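Local atomic coordinates of putative 2OG-Fe(II) oxygenase family protein (Caulobacter crescentus CB15, PDB entry 3OOX), a protein that probably binds iron(II) and uses 2-oxoglutarate and oxygen in oxidation reactions, as in ethylene-forming relatives that also act on L-arginine. Residues S11-L14 / Y15-F19; D42-Q45 / A46-D49; D139-G142 / G143-E147. All coordinates share one frame; numbering follows the deposited sequence.

Contact 1 (S11-L14 / Y15-F19)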
loop_
_atom_site.group_PDB
_atom_site.type_symbol
_atom_site.label_atom_id
_atom_site.label_comp_id
_atom_site.label_asym_id
_atom_site.label_seq_id
_atom_site.Cartn_x
_atom_site.Cartn_y
_atom_site.Cartn_z
ATOM N N SER A 11 -6.201 13.617 -12.518
ATOM C CA SER A 11 -4.858 14.113 -12.740
ATOM C C SER A 11 -4.302 14.847 -11.518
ATOM O O SER A 11 -4.925 15.776 -11.018
ATOM C CB SER A 11 -4.809 15.066 -13.945
ATOM O OG SER A 11 -3.492 15.558 -14.090
ATOM N N PHE A 12 -3.105 14.443 -11.117
ATOM C CA PHE A 12 -2.356 15.141 -10.090
ATOM C C PHE A 12 -2.080 16.608 -10.489
ATOM O O PHE A 12 -1.808 17.419 -9.623
ATOM C CB PHE A 12 -1.066 14.394 -9.745
ATOM C CG PHE A 12 -0.299 15.019 -8.625
ATOM C CD1 PHE A 12 -0.809 15.017 -7.331
ATOM C CD2 PHE A 12 0.897 15.646 -8.855
ATOM C CE1 PHE A 12 -0.110 15.621 -6.287
ATOM C CE2 PHE A 12 1.586 16.272 -7.817
ATOM C CZ PHE A 12 1.088 16.247 -6.549
ATOM N N SER A 13 -2.167 16.957 -11.769
ATOM C CA SER A 13 -1.967 18.361 -12.165
ATOM C C SER A 13 -2.992 19.276 -11.464
ATOM O O SER A 13 -2.732 20.473 -11.246
ATOM C CB SER A 13 -2.039 18.484 -13.694
ATOM O OG SER A 13 -3.354 18.250 -14.148
ATOM N N LEU A 14 -4.143 18.718 -11.082
ATOM C CA LEU A 14 -5.173 19.460 -10.394
ATOM C C LEU A 14 -4.806 19.814 -8.954
ATOM O O LEU A 14 -5.411 20.712 -8.380
ATOM C CB LEU A 14 -6.521 18.723 -10.415
ATOM C CG LEU A 14 -7.106 18.491 -11.815
ATOM C CD1 LEU A 14 -8.352 17.610 -11.692
ATOM C CD2 LEU A 14 -7.433 19.764 -12.629
ATOM N N TYR A 15 -3.853 19.099 -8.352
ATOM C CA TYR A 15 -3.449 19.385 -6.976
ATOM C C TYR A 15 -3.034 20.858 -6.835
ATOM O O TYR A 15 -3.482 21.519 -5.907
ATOM C CB TYR A 15 -2.336 18.422 -6.550
ATOM C CG TYR A 15 -1.723 18.719 -5.191
ATOM C CD1 TYR A 15 -2.244 18.162 -4.035
ATOM C CD2 TYR A 15 -0.607 19.537 -5.082
ATOM C CE1 TYR A 15 -1.655 18.445 -2.773
ATOM C CE2 TYR A 15 -0.013 19.798 -3.861
ATOM C CZ TYR A 15 -0.533 19.263 -2.714
ATOM O OH TYR A 15 0.071 19.579 -1.491
ATOM N N ALA A 16 -2.230 21.355 -7.774
ATOM C CA ALA A 16 -1.845 22.777 -7.834
ATOM C C ALA A 16 -2.869 23.610 -8.599
ATOM O O ALA A 16 -3.183 24.729 -8.186
ATOM C CB ALA A 16 -0.454 22.929 -8.475
ATOM N N LYS A 17 -3.382 23.100 -9.733
ATOM C CA LYS A 17 -4.207 23.949 -10.589
ATOM C C LYS A 17 -5.607 24.222 -10.050
ATOM O O LYS A 17 -6.180 25.295 -10.303
ATOM C CB LYS A 17 -4.345 23.376 -12.014
ATOM C CG LYS A 17 -3.123 23.470 -12.873
ATOM C CD LYS A 17 -3.409 22.828 -14.249
ATOM C CE LYS A 17 -2.156 22.800 -15.126
ATOM N NZ LYS A 17 -2.306 21.898 -16.325
ATOM N N ASP A 18 -6.188 23.251 -9.347
ATOM C CA ASP A 18 -7.558 23.351 -8.872
ATOM C C ASP A 18 -7.759 22.338 -7.753
ATOM O O ASP A 18 -8.420 21.311 -7.942
ATOM C CB ASP A 18 -8.546 23.076 -10.011
ATOM C CG ASP A 18 -9.997 23.416 -9.641
ATOM O OD1 ASP A 18 -10.323 23.677 -8.462
ATOM O OD2 ASP A 18 -10.841 23.432 -10.557
ATOM N N PHE A 19 -7.197 22.646 -6.588
ATOM C CA PHE A 19 -7.158 21.698 -5.502
ATOM C C PHE A 19 -8.582 21.331 -5.051
ATOM O O PHE A 19 -8.858 20.177 -4.714
ATOM C CB PHE A 19 -6.344 22.242 -4.332
ATOM C CG PHE A 19 -6.284 21.320 -3.176
ATOM C CD1 PHE A 19 -5.392 20.262 -3.163
ATOM C CD2 PHE A 19 -7.163 21.463 -2.126
ATOM C CE1 PHE A 19 -5.337 19.386 -2.068
ATOM C CE2 PHE A 19 -7.110 20.596 -1.040
ATOM C CZ PHE A 19 -6.215 19.552 -1.043
HETATM O O HOH W 1 -0.080 19.639 -9.249
HETATM O O HOH W 2 -4.543 20.003 -15.763
#
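Phe12, just ahead of the short helix 13-17, and Tyr15 within it send their rings out alongside each other. Ser11, before the turn that leads into the helix, makes a capping bond: OG accepts from Ser13 N at 3.0 Å and is also hydrogen-bonded to Asp40, so a small hydroxyl residue suits this bend. The tyrosine leaves the helix with CG anti to its own N (chi1 174°), which sets it alongside the phenylalanine. Its CB sits over one face of the Phe12 ring, 3.6 Å from Phe12 CE1, a CH-pi contact. CG follows near the same CE1, and CD2 comes within 4.0 Å of Phe12 CZ. Because the planes differ by only 18° but are slid apart, the rings barely overlap, and CB rather than the tyrosine ring does most of the covering. On its other branch, CD1 meets the edge of the Phe19 ring. The tip, OH, is hydrogen-bonded to Glu147 on helix 127-152; tyrosine suits a place where the ring packs and its hydroxyl meets a carboxylate.

Lys17 runs extended the other way over the backbone: its CB and CG pass Ser13 O, the acceptor of Lys17 N, and NZ shares a water with Ser13 OG. Asp18 N closes the helix onto Leu14 O at 2.8 Å. Phe12 O receives Tyr15 N from above the carbonyl plane, while Ala16 N is too far away for a direct bond. A water fills the step, donating to Phe12 O at 2.8 Å and accepting from Ala16 N at 3.1 Å.

Contact 2 (D42-Q45 / A46-D49); sequences DLDQ and ARID. With EDO (1,2-ethanediol), chain E.
The N-cap of helix 45-59 is Asp44, and the first helical turn folds back on its backbone and side chain. Asp44 OD1 accepts a weak bond from Ala46 N at 3.0 Å, and Asp44 O takes Ile48 N in the carbonyl plane. Aspartate suits this position because its short carboxylate, with CG anti to the residue's own N (chi1 -176°), can turn towards amides that have no helical acceptor ahead of them. Ala46 CB rests beside that same OD1. The other oxygen, OD2, lies over the aliphatic part of Arg47, 3.5 Å from CG, in the arginine conformer described. The charged ends are not in contact, and a water donating to Asp44 OD2 at 2.8 Å makes a weak link to Arg47 NH1.

The next residue, Gln45, is joined twice to Asp49, one turn further on. Asp49 N binds Gln45 O at 2.8 Å, and Gln45 NE2 donates to Asp49 OD1 at 2.9 Å. This second bond is nearly straight (167°) and leaves in the plane of the amide, but it reaches the oxygen from above the carboxylate plane. A bend at chi2 (65°) curls the glutamine back over the helix, so that NE2 also rests 3.6 Å from Ile48 CG2. OE1 is hydrogen-bonded to Tyr41 OH, which should fix the rotation of the amide. A leucine in place of Gln45 would probably leave Asp49 OD1 without its amide donor and the Tyr41 hydroxyl without OE1. Ile48 turns its CD1 to Leu43 CB at 3.9 Å, an apolar contact between loop and helix. The carboxylates of Asp44 at the N-cap and Asp49 in the early helix would be expected to interact favourably with the positive end of the helix dipole.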
loop_
_atom_site.group_PDB
_atom_site.type_symbol
_atom_site.label_atom_id
_atom_site.label_comp_id
_atom_site.label_asym_id
_atom_site.label_seq_id
_atom_site.Cartn_x
_atom_site.Cartn_y
_atom_site.Cartn_z
ATOM N N ASP A 42 4.201 13.661 -10.157
ATOM C CA ASP A 42 5.409 14.450 -10.410
ATOM C C ASP A 42 6.671 13.764 -9.921
ATOM O O ASP A 42 7.754 14.369 -9.957
ATOM C CB ASP A 42 5.271 15.872 -9.823
ATOM C CG ASP A 42 5.159 15.887 -8.327
ATOM O OD1 ASP A 42 4.953 14.814 -7.720
ATOM O OD2 ASP A 42 5.265 16.999 -7.746
ATOM N N LEU A 43 6.536 12.500 -9.488
ATOM C CA LEU A 43 7.677 11.711 -9.042
ATOM C C LEU A 43 8.624 11.522 -10.210
ATOM O O LEU A 43 8.194 11.266 -11.308
ATOM C CB LEU A 43 7.249 10.330 -8.547
ATOM C CG LEU A 43 6.579 10.183 -7.184
ATOM C CD1 LEU A 43 5.186 10.813 -7.140
ATOM C CD2 LEU A 43 6.504 8.684 -6.895
ATOM N N ASP A 44 9.913 11.642 -9.949
ATOM C CA ASP A 44 10.936 11.455 -10.971
ATOM C C ASP A 44 10.934 9.993 -11.435
ATOM O O ASP A 44 11.339 9.101 -10.666
ATOM C CB ASP A 44 12.292 11.827 -10.356
ATOM C CG ASP A 44 13.443 11.761 -11.337
ATOM O OD1 ASP A 44 13.345 11.106 -12.400
ATOM O OD2 ASP A 44 14.473 12.386 -11.010
ATOM N N GLN A 45 10.491 9.757 -12.670
ATOM C CA GLN A 45 10.400 8.385 -13.186
ATOM C C GLN A 45 11.738 7.667 -13.263
ATOM O O GLN A 45 11.828 6.459 -13.017
ATOM C CB GLN A 45 9.709 8.341 -14.535
ATOM C CG GLN A 45 9.295 6.945 -14.979
ATOM C CD GLN A 45 8.246 6.370 -14.055
ATOM O OE1 GLN A 45 7.236 7.021 -13.796
ATOM N NE2 GLN A 45 8.468 5.151 -13.560
ATOM N N ALA A 46 12.806 8.377 -13.613
ATOM C CA ALA A 46 14.108 7.732 -13.600
ATOM C C ALA A 46 14.521 7.199 -12.217
ATOM O O ALA A 46 15.145 6.145 -12.112
ATOM C CB ALA A 46 15.174 8.705 -14.167
ATOM N N ARG A 47 14.124 7.889 -11.153
ATOM C CA ARG A 47 14.451 7.435 -9.813
ATOM C C ARG A 47 13.494 6.326 -9.355
ATOM O O ARG A 47 13.924 5.407 -8.639
ATOM C CB ARG A 47 14.488 8.600 -8.837
ATOM C CG ARG A 47 15.560 9.629 -9.197
ATOM C CD ARG A 47 15.720 10.686 -8.113
ATOM N NE ARG A 47 16.512 10.188 -6.994
ATOM C CZ ARG A 47 17.077 10.953 -6.065
ATOM N NH1 ARG A 47 16.934 12.272 -6.096
ATOM N NH2 ARG A 47 17.778 10.390 -5.090
ATOM N N ILE A 48 12.230 6.372 -9.799
ATOM C CA ILE A 48 11.321 5.213 -9.583
ATOM C C ILE A 48 11.978 3.999 -10.251
ATOM O O ILE A 48 12.181 2.947 -9.615
ATOM C CB ILE A 48 9.901 5.410 -10.181
ATOM C CG1 ILE A 48 9.100 6.475 -9.424
ATOM C CG2 ILE A 48 9.094 4.067 -10.198
ATOM C CD1 ILE A 48 7.808 6.844 -10.129
ATOM N N ASP A 49 12.383 4.172 -11.520
ATOM C CA ASP A 49 12.937 3.060 -12.299
ATOM C C ASP A 49 14.234 2.513 -11.690
ATOM O O ASP A 49 14.481 1.292 -11.722
ATOM C CB ASP A 49 13.162 3.461 -13.767
ATOM C CG ASP A 49 11.876 3.662 -14.538
ATOM O OD1 ASP A 49 10.766 3.400 -14.010
ATOM O OD2 ASP A 49 11.975 4.094 -15.702
HETATM C C1 EDO E . 3.519 19.872 -4.580
HETATM O O1 EDO E . 4.754 19.731 -3.868
HETATM C C2 EDO E . 3.691 19.380 -6.011
HETATM O O2 EDO E . 3.969 17.964 -6.000
HETATM O O HOH W 3 15.216 13.700 -8.639
#

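Contact 3 (D139-G142 / G143-E147). With EDO (1,2-ethanediol), chain E.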
loop_
_atom_site.group_PDB
_atom_site.type_symbol
_atom_site.label_atom_id
_atom_site.label_comp_id
_atom_site.label_asym_id
_atom_site.label_seq_id
_atom_site.Cartn_x
_atom_site.Cartn_y
_atom_site.Cartn_z
ATOM N N ASP A 139 5.796 8.145 0.358
ATOM C CA ASP A 139 5.287 8.681 1.637
ATOM C C ASP A 139 4.859 10.137 1.426
ATOM O O ASP A 139 3.807 10.567 1.926
ATOM C CB ASP A 139 6.342 8.591 2.759
ATOM C CG ASP A 139 5.747 8.745 4.131
ATOM O OD1 ASP A 139 4.661 8.185 4.390
ATOM O OD2 ASP A 139 6.385 9.416 4.983
ATOM N N GLY A 140 5.677 10.873 0.677
ATOM C CA GLY A 140 5.315 12.284 0.361
ATOM C C GLY A 140 4.059 12.452 -0.475
ATOM O O GLY A 140 3.209 13.308 -0.204
HETATM N N MSE A 141 3.942 11.632 -1.508
HETATM C CA MSE A 141 2.756 11.668 -2.355
HETATM C C MSE A 141 1.526 11.266 -1.549
HETATM O O MSE A 141 0.446 11.838 -1.670
HETATM C CB MSE A 141 2.928 10.820 -3.617
HETATM C CG MSE A 141 1.683 10.786 -4.423
HETATM SE SE MSE A 141 1.078 12.547 -4.999
HETATM C CE MSE A 141 2.254 12.668 -6.552
ATOM N N GLY A 142 1.695 10.270 -0.669
ATOM C CA GLY A 142 0.621 9.878 0.238
ATOM C C GLY A 142 0.119 11.027 1.103
ATOM O O GLY A 142 -1.082 11.191 1.304
ATOM N N GLY A 143 1.055 11.846 1.558
ATOM C CA GLY A 143 0.689 13.062 2.303
ATOM C C GLY A 143 -0.183 14.002 1.483
ATOM O O GLY A 143 -1.128 14.575 2.007
ATOM N N LYS A 144 0.153 14.193 0.204
ATOM C CA LYS A 144 -0.609 15.066 -0.679
ATOM C C LYS A 144 -2.010 14.508 -0.953
ATOM O O LYS A 144 -2.997 15.233 -0.984
ATOM C CB LYS A 144 0.193 15.335 -1.961
ATOM C CG LYS A 144 1.495 16.099 -1.686
ATOM C CD LYS A 144 2.448 16.276 -2.862
ATOM C CE LYS A 144 3.865 16.610 -2.338
ATOM N NZ LYS A 144 4.823 16.712 -3.454
ATOM N N VAL A 145 -2.103 13.193 -1.136
ATOM C CA VAL A 145 -3.387 12.520 -1.277
ATOM C C VAL A 145 -4.227 12.679 -0.004
ATOM O O VAL A 145 -5.439 12.911 -0.057
ATOM C CB VAL A 145 -3.154 11.016 -1.629
ATOM C CG1 VAL A 145 -4.451 10.239 -1.557
ATOM C CG2 VAL A 145 -2.494 10.915 -3.028
ATOM N N LEU A 146 -3.583 12.595 1.150
ATOM C CA LEU A 146 -4.281 12.762 2.407
ATOM C C LEU A 146 -4.790 14.194 2.573
ATOM O O LEU A 146 -5.836 14.410 3.187
ATOM C CB LEU A 146 -3.416 12.326 3.599
ATOM C CG LEU A 146 -3.352 10.802 3.733
ATOM C CD1 LEU A 146 -2.147 10.447 4.631
ATOM C CD2 LEU A 146 -4.655 10.205 4.272
ATOM N N GLU A 147 -4.049 15.161 2.045
ATOM C CA GLU A 147 -4.600 16.541 2.020
ATOM C C GLU A 147 -5.943 16.619 1.292
ATOM O O GLU A 147 -6.853 17.305 1.739
ATOM C CB GLU A 147 -3.627 17.504 1.376
ATOM C CG GLU A 147 -2.351 17.791 2.133
ATOM C CD GLU A 147 -1.433 18.693 1.318
ATOM O OE1 GLU A 147 -1.697 19.920 1.254
ATOM O OE2 GLU A 147 -0.467 18.193 0.719
HETATM C C1 EDO E . 3.519 19.872 -4.580
HETATM O O1 EDO E . 4.754 19.731 -3.868
HETATM C C2 EDO E . 3.691 19.380 -6.011
HETATM O O2 EDO E . 3.969 17.964 -6.000
#
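This is a local contact between successive turns of the long helix 127-152, in which Lys144, Val145 and Leu146 lean on the backbone of Gly140, Met141 and Gly142. The helix lies against the main sheet of the double-stranded beta-helix common to 2OG-Fe(II) oxygenases. The backbone bonds are regular: Val145 N meets Met141 O at 2.9 Å with the donor nearly in line with the carbonyl, and Leu146 N reaches Gly142 O at 2.9 Å. Three glycines, Gly140, Gly142 and Gly143, leave little side chain here. The side chains that follow rest on main-chain oxygens one turn back.

Val145 places CG2 anti to its carbonyl carbon, 3.4 Å from Met141 O, while Leu146 CG lies 3.3 Å from Gly142 O. Both are branched apolar chains turned to the sheet, Val145 against Ile197 and Ile229, Leu146 against Ile197 and Leu269. Met141, present as selenomethionine, is a flexible chain that packs against Leu199 and Leu227 and still meets its helix neighbour loosely, SE to Val145 CG2 at 4.4 Å.

Lys144 takes a different course. Its CB passes 3.5 Å from Met141 O and its CG 3.6 Å from Gly140 O; beyond CG the chain is fully extended and carries NZ away from the helix. There the ammonium donates to both hydroxyl oxygens of a 1,2-ethanediol, O1 and O2, each at 3.0 Å. The length of lysine lets its methylenes stay with the helix while its charge stands well clear. The diol probably comes from the crystallisation liquor and is also hydrogen-bonded to Asp42, so the lysine ammonium holds both of its oxygens while a carboxylate shares one of them.

How the contacts relate
Met141 of contact 3 is where all three contacts meet: its SE lies 3.5 Å from Phe12 CE1 of contact 1, and its CE 3.6 Å from Asp42 OD1 of contact 2. Contacts 1 and 2 also touch directly, Phe12 CE2 to Asp42 CG at 3.6 Å. Helix 13-17 also packs on helix 127-152 through Tyr15 CE1, 3.7 Å from Lys144 CB, though the centres of contacts 1 and 3 are about 13 Å apart. The ethanediol bridges contacts 2 and 3, touching Asp42 and Lys144. Together the contacts join residues of the N-terminal region to helix 127-152, which packs on the sheet; none of these residues is seen bound to a metal here.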